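SusD superfamily protein (Bacteroides fragilis, PDB 3L22) is of unknown function but probably takes part in binding sugars at the outer membrane, as expected of a SusD-family protein. Local coordinates at residues A[44-47]-A[48-52]; A[67-71]-A[72-76]; A[370-374]-A[375-379]. All blocks are in the same frame, centred on the assembly; numbering follows the deposited sequence.

Interaction 1 of 3, residues A[44-47]-A[48-52]; sequences KSYL and VFDNR
Asn-51 reaches back one helical turn to Leu-47 and grips its carbonyl twice. The backbone N of Asn-51 meets Leu-47 O at 2.9 Å, while ND2 of Asn-51 comes to Leu-47 O at 3.0 Å from above the carbonyl plane. The side-chain bond is nearly straight, with an N-H...O angle of 170°, and the oxygen lies in the plane of the Asn-51 amide. The other end of that amide, OD1, bonds to Asn-58, so its rotation is fixed from both ends. All of this belongs to the short, buried helix 44-52 of the starch-binding-associated part of the SusD fold. On another side of the helix the Phe-49 ring leans back along the preceding turn: CG stands anti to the carbonyl carbon (chi1 -62°), which brings CD2 to 3.2 Å from Ser-45 O in an oblique approach. The same ring also meets that of Tyr-130. Val-48 sets its CG2 branch 3.3 Å from Lys-44 O, beside the backbone bond from Val-48 N to that oxygen. Tyr-46 CE2 and Asp-50 OD2 stay 4.5 Å apart, and their polar groups bond outside the turn, Tyr-46 OH to Pro-323 O and Asp-50 OD2 to Gly-393 N.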
# COMPACT_ATOMS: atom_id res chain seq x y z
N LYS A 44 5.29 10.33 2.47
CA LYS A 44 4.18 11.04 1.84
C LYS A 44 3.39 10.20 0.82
O LYS A 44 2.18 10.39 0.70
CB LYS A 44 4.65 12.36 1.18
CG LYS A 44 4.95 13.46 2.23
CD LYS A 44 5.38 14.79 1.62
CE LYS A 44 4.24 15.49 0.88
NZ LYS A 44 4.73 16.69 0.21
N SER A 45 4.04 9.32 0.06
CA SER A 45 3.32 8.51 -0.95
C SER A 45 2.46 7.40 -0.36
O SER A 45 1.46 6.99 -0.96
CB SER A 45 4.26 8.01 -2.06
OG SER A 45 4.86 9.14 -2.74
N TYR A 46 2.75 6.99 0.88
CA TYR A 46 1.84 6.12 1.59
C TYR A 46 0.67 6.92 2.13
O TYR A 46 -0.49 6.51 2.00
CB TYR A 46 2.60 5.50 2.75
CG TYR A 46 1.96 4.45 3.65
CD1 TYR A 46 2.05 3.11 3.35
CD2 TYR A 46 1.36 4.81 4.84
CE1 TYR A 46 1.55 2.13 4.21
CE2 TYR A 46 0.86 3.85 5.72
CZ TYR A 46 0.99 2.51 5.41
OH TYR A 46 0.57 1.57 6.31
N LEU A 47 0.96 8.08 2.72
CA LEU A 47 -0.06 9.00 3.18
C LEU A 47 -1.03 9.40 2.06
O LEU A 47 -2.21 9.65 2.33
CB LEU A 47 0.59 10.26 3.78
CG LEU A 47 1.22 10.04 5.16
CD1 LEU A 47 2.40 10.99 5.44
CD2 LEU A 47 0.16 10.10 6.24
N VAL A 48 -0.53 9.47 0.82
CA VAL A 48 -1.37 9.73 -0.33
C VAL A 48 -2.58 8.82 -0.38
O VAL A 48 -3.68 9.29 -0.64
CB VAL A 48 -0.55 9.65 -1.66
CG1 VAL A 48 -1.47 9.34 -2.87
CG2 VAL A 48 0.21 10.93 -1.84
N PHE A 49 -2.40 7.53 -0.11
CA PHE A 49 -3.52 6.59 -0.20
C PHE A 49 -4.58 6.77 0.89
O PHE A 49 -5.76 6.51 0.63
CB PHE A 49 -3.03 5.15 -0.41
CG PHE A 49 -2.26 5.01 -1.69
CD1 PHE A 49 -2.93 5.05 -2.92
CD2 PHE A 49 -0.88 4.93 -1.68
CE1 PHE A 49 -2.23 4.97 -4.12
CE2 PHE A 49 -0.18 4.84 -2.89
CZ PHE A 49 -0.87 4.86 -4.11
N ASP A 50 -4.20 7.27 2.07
CA ASP A 50 -5.19 7.65 3.07
C ASP A 50 -5.85 8.95 2.74
O ASP A 50 -7.05 9.08 2.93
CB ASP A 50 -4.58 7.67 4.45
CG ASP A 50 -4.24 6.25 4.92
OD1 ASP A 50 -5.21 5.46 5.14
OD2 ASP A 50 -3.04 5.91 4.97
N ASN A 51 -5.08 9.92 2.25
CA ASN A 51 -5.65 11.19 1.81
C ASN A 51 -6.65 11.05 0.66
O ASN A 51 -7.65 11.77 0.59
CB ASN A 51 -4.55 12.18 1.42
CG ASN A 51 -4.02 12.96 2.63
OD1 ASN A 51 -4.50 14.05 2.92
ND2 ASN A 51 -3.06 12.38 3.36
N ARG A 52 -6.41 10.12 -0.25
CA ARG A 52 -7.35 9.85 -1.33
C ARG A 52 -8.65 9.27 -0.82
O ARG A 52 -9.70 9.53 -1.41
CB ARG A 52 -6.72 9.01 -2.45
CG ARG A 52 -5.72 9.83 -3.24
CD ARG A 52 -4.99 9.10 -4.37
NE ARG A 52 -5.81 8.37 -5.34
CZ ARG A 52 -6.50 8.88 -6.36
NH1 ARG A 52 -6.53 10.20 -6.60
NH2 ARG A 52 -7.17 8.06 -7.16

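Interaction 2 of 3, residues A[67-71]-A[72-76]; sequences FNTYN and MNVGI
Asn-68 and Asn-73 are joined by a pair of hydrogen bonds, one through the backbone and one through the side chains. In the first, Asn-73 N reaches Asn-68 O at 2.8 Å; a companion bond runs from the N of Met-72, a selenomethionine, to Thr-69 O at 3.1 Å. With Met-72 at positive phi (58°), these two bonds form a Schellman motif that ends helix 67-70 and turns the chain out of it. The side-chain bond lies at the same corner. Asn-73 has its CG anti to the backbone N (chi1 -164°), and from there ND2 donates a hydrogen bond to Asn-68 OD1 at 3.2 Å. The donor sits above the carbonyl plane of Asn-68, in keeping with amide planes 84° apart. ND2 of Asn-68 turns to Asp-78, further along the loop.

The van der Waals contacts are few. Thr-69 and Val-74 lie side by side and point the same way, with CG2 of Val-74 3.5 Å from Thr-69 OG1, which bonds to Glu-80. The selenium of Met-72, on a chain bent at both chi2 and chi3, comes back to 3.7 Å from Thr-69 O.

Around the turn, Thr-69 and Met-72 pack on helix 44-52. Tyr-70 rests on strand 56-58 and makes a cation-pi contact with Lys-408, and Met-72 also touches strand 414-417.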
# COMPACT_ATOMS: atom_id res chain seq x y z
N PHE A 67 -2.77 18.57 0.86
CA PHE A 67 -4.13 19.07 0.77
C PHE A 67 -4.76 18.85 -0.59
O PHE A 67 -5.94 18.50 -0.66
CB PHE A 67 -4.15 20.57 1.09
CG PHE A 67 -5.49 21.11 1.42
CD1 PHE A 67 -6.23 20.60 2.48
CD2 PHE A 67 -5.99 22.21 0.72
CE1 PHE A 67 -7.48 21.15 2.82
CE2 PHE A 67 -7.23 22.77 1.05
CZ PHE A 67 -7.98 22.24 2.10
N ASN A 68 -4.00 19.04 -1.67
CA ASN A 68 -4.53 18.78 -3.01
C ASN A 68 -4.83 17.30 -3.28
O ASN A 68 -5.73 16.99 -4.06
CB ASN A 68 -3.61 19.32 -4.11
CG ASN A 68 -4.00 20.71 -4.58
OD1 ASN A 68 -5.07 21.23 -4.26
ND2 ASN A 68 -3.11 21.33 -5.37
N THR A 69 -4.10 16.40 -2.64
CA THR A 69 -4.42 14.98 -2.76
C THR A 69 -5.75 14.70 -2.11
O THR A 69 -6.60 14.04 -2.72
CB THR A 69 -3.34 14.08 -2.15
OG1 THR A 69 -2.14 14.27 -2.89
CG2 THR A 69 -3.79 12.59 -2.21
N TYR A 70 -5.95 15.21 -0.90
CA TYR A 70 -7.20 14.98 -0.17
C TYR A 70 -8.41 15.51 -0.93
O TYR A 70 -9.45 14.86 -1.03
CB TYR A 70 -7.19 15.61 1.24
CG TYR A 70 -8.55 15.39 1.92
CD1 TYR A 70 -8.91 14.13 2.42
CD2 TYR A 70 -9.49 16.42 2.02
CE1 TYR A 70 -10.17 13.90 2.98
CE2 TYR A 70 -10.75 16.21 2.59
CZ TYR A 70 -11.09 14.95 3.06
OH TYR A 70 -12.33 14.73 3.62
N ASN A 71 -8.25 16.71 -1.47
CA ASN A 71 -9.29 17.39 -2.24
C ASN A 71 -9.44 16.91 -3.67
O ASN A 71 -10.25 17.45 -4.42
CB ASN A 71 -9.01 18.89 -2.23
CG ASN A 71 -9.33 19.54 -0.91
OD1 ASN A 71 -10.16 19.05 -0.13
ND2 ASN A 71 -8.72 20.70 -0.67
N MSE A 72 -8.70 15.88 -4.05
CA MSE A 72 -8.84 15.28 -5.39
C MSE A 72 -8.59 16.35 -6.45
O MSE A 72 -9.35 16.50 -7.40
CB MSE A 72 -10.21 14.61 -5.58
CG MSE A 72 -10.58 13.65 -4.50
SE MSE A 72 -9.37 12.14 -4.30
CE MSE A 72 -9.83 11.16 -5.92
N ASN A 73 -7.49 17.07 -6.27
CA ASN A 73 -7.20 18.23 -7.08
C ASN A 73 -5.74 18.25 -7.54
O ASN A 73 -5.21 19.31 -7.78
CB ASN A 73 -7.53 19.50 -6.30
CG ASN A 73 -7.62 20.73 -7.19
OD1 ASN A 73 -8.21 20.68 -8.26
ND2 ASN A 73 -7.04 21.84 -6.75
N VAL A 74 -5.11 17.09 -7.68
CA VAL A 74 -3.68 17.04 -8.00
C VAL A 74 -3.47 17.29 -9.49
O VAL A 74 -4.16 16.67 -10.34
CB VAL A 74 -3.03 15.70 -7.58
CG1 VAL A 74 -1.64 15.60 -8.20
CG2 VAL A 74 -2.97 15.62 -6.05
N GLY A 75 -2.56 18.23 -9.78
CA GLY A 75 -2.21 18.63 -11.14
C GLY A 75 -0.80 18.21 -11.52
O GLY A 75 -0.12 17.49 -10.78
N ILE A 76 -0.36 18.66 -12.69
CA ILE A 76 0.94 18.23 -13.23
C ILE A 76 2.16 18.76 -12.47
O ILE A 76 3.25 18.23 -12.66
CB ILE A 76 1.08 18.52 -14.74
CG1 ILE A 76 1.08 20.05 -15.06
CG2 ILE A 76 -0.04 17.78 -15.54
CD1 ILE A 76 1.27 20.39 -16.59

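Interaction 3 of 3, residues A[370-374]-A[375-379]; sequences DNLSG and DALKE. With EDO (1,2-ethanediol), chain B.
The N-terminal turn of helix 374-388 is the setting here: the loop that follows helix 345-359 runs into the helix through Ser-373 and Gly-374, and a molecule of 1,2-ethanediol, probably from the crystallisation liquor, is bound at the corner. Two backbone bonds start the helix. Lys-378 N meets Gly-374 O at 3.0 Å, and Leu-377 N meets Ser-373 O at 3.2 Å. Gly-374 has positive phi (44°), a backbone shape glycine adopts readily, and its N bonds to Glu-345.

Leu-372 packs against the first turn of the helix. Its CD2 branch touches Ala-376 CB at 3.9 Å, while CB and CD1 run against Leu-377, the two leucines crossing at an angle. Leu-377 carries CG anti to the backbone N (chi1 176°), which lays its CD1 against both CB and CD1 of Leu-372; it also packs on Ala-348 and Lys-349 of helix 345-359.

The diol bridges loop and helix. Its O2 donates to Ser-373 O at 2.9 Å and accepts from Ala-376 N at 3.0 Å, and O1 takes a weak bond from Ser-373 N. Elsewhere a water links Gly-374 O to NZ of Lys-378, lying 2.7 Å from NZ, whose chain is bent only at chi4; that ammonium also bonds to Ala-339 O.

Chemically, Ser-373 O is held by both the helix N-H of Leu-377 and the diol, while the N-H of Ala-376, in the first turn, has the diol hydroxyl O2 as an acceptor. The diol thus serves backbone groups at the start of the helix, Ser-373 N weakly and Ser-373 O and Ala-376 N more firmly, and is probably an adventitious occupant.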
# COMPACT_ATOMS: atom_id res chain seq x y z
N ASP A 370 -23.24 -14.07 11.13
CA ASP A 370 -23.87 -15.28 10.65
C ASP A 370 -25.11 -15.06 9.81
O ASP A 370 -25.41 -15.91 8.99
CB ASP A 370 -24.17 -16.25 11.81
CG ASP A 370 -22.87 -16.81 12.44
OD1 ASP A 370 -21.87 -17.03 11.72
OD2 ASP A 370 -22.83 -16.97 13.67
N ASN A 371 -25.80 -13.92 9.96
CA ASN A 371 -26.98 -13.65 9.17
C ASN A 371 -26.71 -12.76 7.95
O ASN A 371 -27.59 -12.48 7.22
CB ASN A 371 -28.09 -13.03 10.07
CG ASN A 371 -28.69 -14.04 11.02
OD1 ASN A 371 -28.50 -15.23 10.85
ND2 ASN A 371 -29.45 -13.58 12.01
N LEU A 372 -25.49 -12.34 7.73
CA LEU A 372 -25.18 -11.56 6.52
C LEU A 372 -25.22 -12.39 5.22
O LEU A 372 -24.82 -13.55 5.22
CB LEU A 372 -23.79 -10.96 6.65
CG LEU A 372 -23.57 -9.93 7.76
CD1 LEU A 372 -22.07 -9.60 7.86
CD2 LEU A 372 -24.42 -8.69 7.49
N SER A 373 -25.61 -11.77 4.12
CA SER A 373 -25.43 -12.36 2.81
C SER A 373 -25.40 -11.24 1.78
O SER A 373 -25.69 -10.09 2.10
CB SER A 373 -26.52 -13.39 2.51
OG SER A 373 -27.73 -12.72 2.35
N GLY A 374 -25.03 -11.60 0.55
CA GLY A 374 -24.99 -10.69 -0.58
C GLY A 374 -24.36 -9.34 -0.28
O GLY A 374 -23.24 -9.25 0.28
N ASP A 375 -25.10 -8.28 -0.58
CA ASP A 375 -24.60 -6.91 -0.41
C ASP A 375 -24.28 -6.52 1.01
O ASP A 375 -23.31 -5.78 1.23
CB ASP A 375 -25.59 -5.89 -0.99
CG ASP A 375 -25.63 -5.90 -2.51
OD1 ASP A 375 -24.71 -6.47 -3.14
OD2 ASP A 375 -26.60 -5.33 -3.08
N ALA A 376 -25.08 -6.98 1.96
CA ALA A 376 -24.82 -6.70 3.36
C ALA A 376 -23.52 -7.29 3.82
O ALA A 376 -22.78 -6.66 4.60
CB ALA A 376 -25.98 -7.17 4.27
N LEU A 377 -23.24 -8.50 3.34
CA LEU A 377 -21.98 -9.19 3.66
C LEU A 377 -20.80 -8.44 3.05
O LEU A 377 -19.82 -8.19 3.72
CB LEU A 377 -21.98 -10.65 3.18
CG LEU A 377 -20.68 -11.47 3.35
CD1 LEU A 377 -20.22 -11.45 4.83
CD2 LEU A 377 -20.90 -12.93 2.86
N LYS A 378 -20.88 -8.10 1.78
CA LYS A 378 -19.79 -7.34 1.17
C LYS A 378 -19.54 -6.02 1.89
O LYS A 378 -18.39 -5.65 2.18
CB LYS A 378 -20.07 -7.07 -0.30
CG LYS A 378 -19.97 -8.35 -1.16
CD LYS A 378 -20.14 -8.08 -2.63
CE LYS A 378 -20.08 -9.35 -3.49
NZ LYS A 378 -21.20 -10.26 -3.17
N GLU A 379 -20.61 -5.31 2.21
CA GLU A 379 -20.47 -4.04 2.91
C GLU A 379 -19.83 -4.21 4.29
O GLU A 379 -19.02 -3.39 4.69
CB GLU A 379 -21.81 -3.36 3.04
CG GLU A 379 -21.74 -1.99 3.70
CD GLU A 379 -22.95 -1.06 3.35
OE1 GLU A 379 -23.42 -1.08 2.16
OE2 GLU A 379 -23.41 -0.35 4.31
C1 EDO B . -28.43 -9.93 3.52
O1 EDO B . -27.82 -9.49 4.78
C2 EDO B . -28.75 -9.04 2.30
O2 EDO B . -27.81 -8.12 1.67
O HOH W 1 -21.59 -11.35 -0.74

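Overall arrangement
From the N terminus the three contacts come strictly in series, and since each is local to a continuous run of residues, none closes a long loop and none nests in or crosses another. Interaction 1 lies within helix 44-52, and interaction 2 follows where helix 67-70 gives way to the loop before helix 79-103. These two touch directly: Asn-51 O lies 3.2 Å from Tyr-70 CD1, and Arg-52 lies against Thr-69 and Met-72, so the helices pack together. Interaction 3 stands apart at the start of helix 374-388, in the C-terminal part of the chain, with its centre about 29 Å from that of interaction 1 and 34 Å from that of interaction 2.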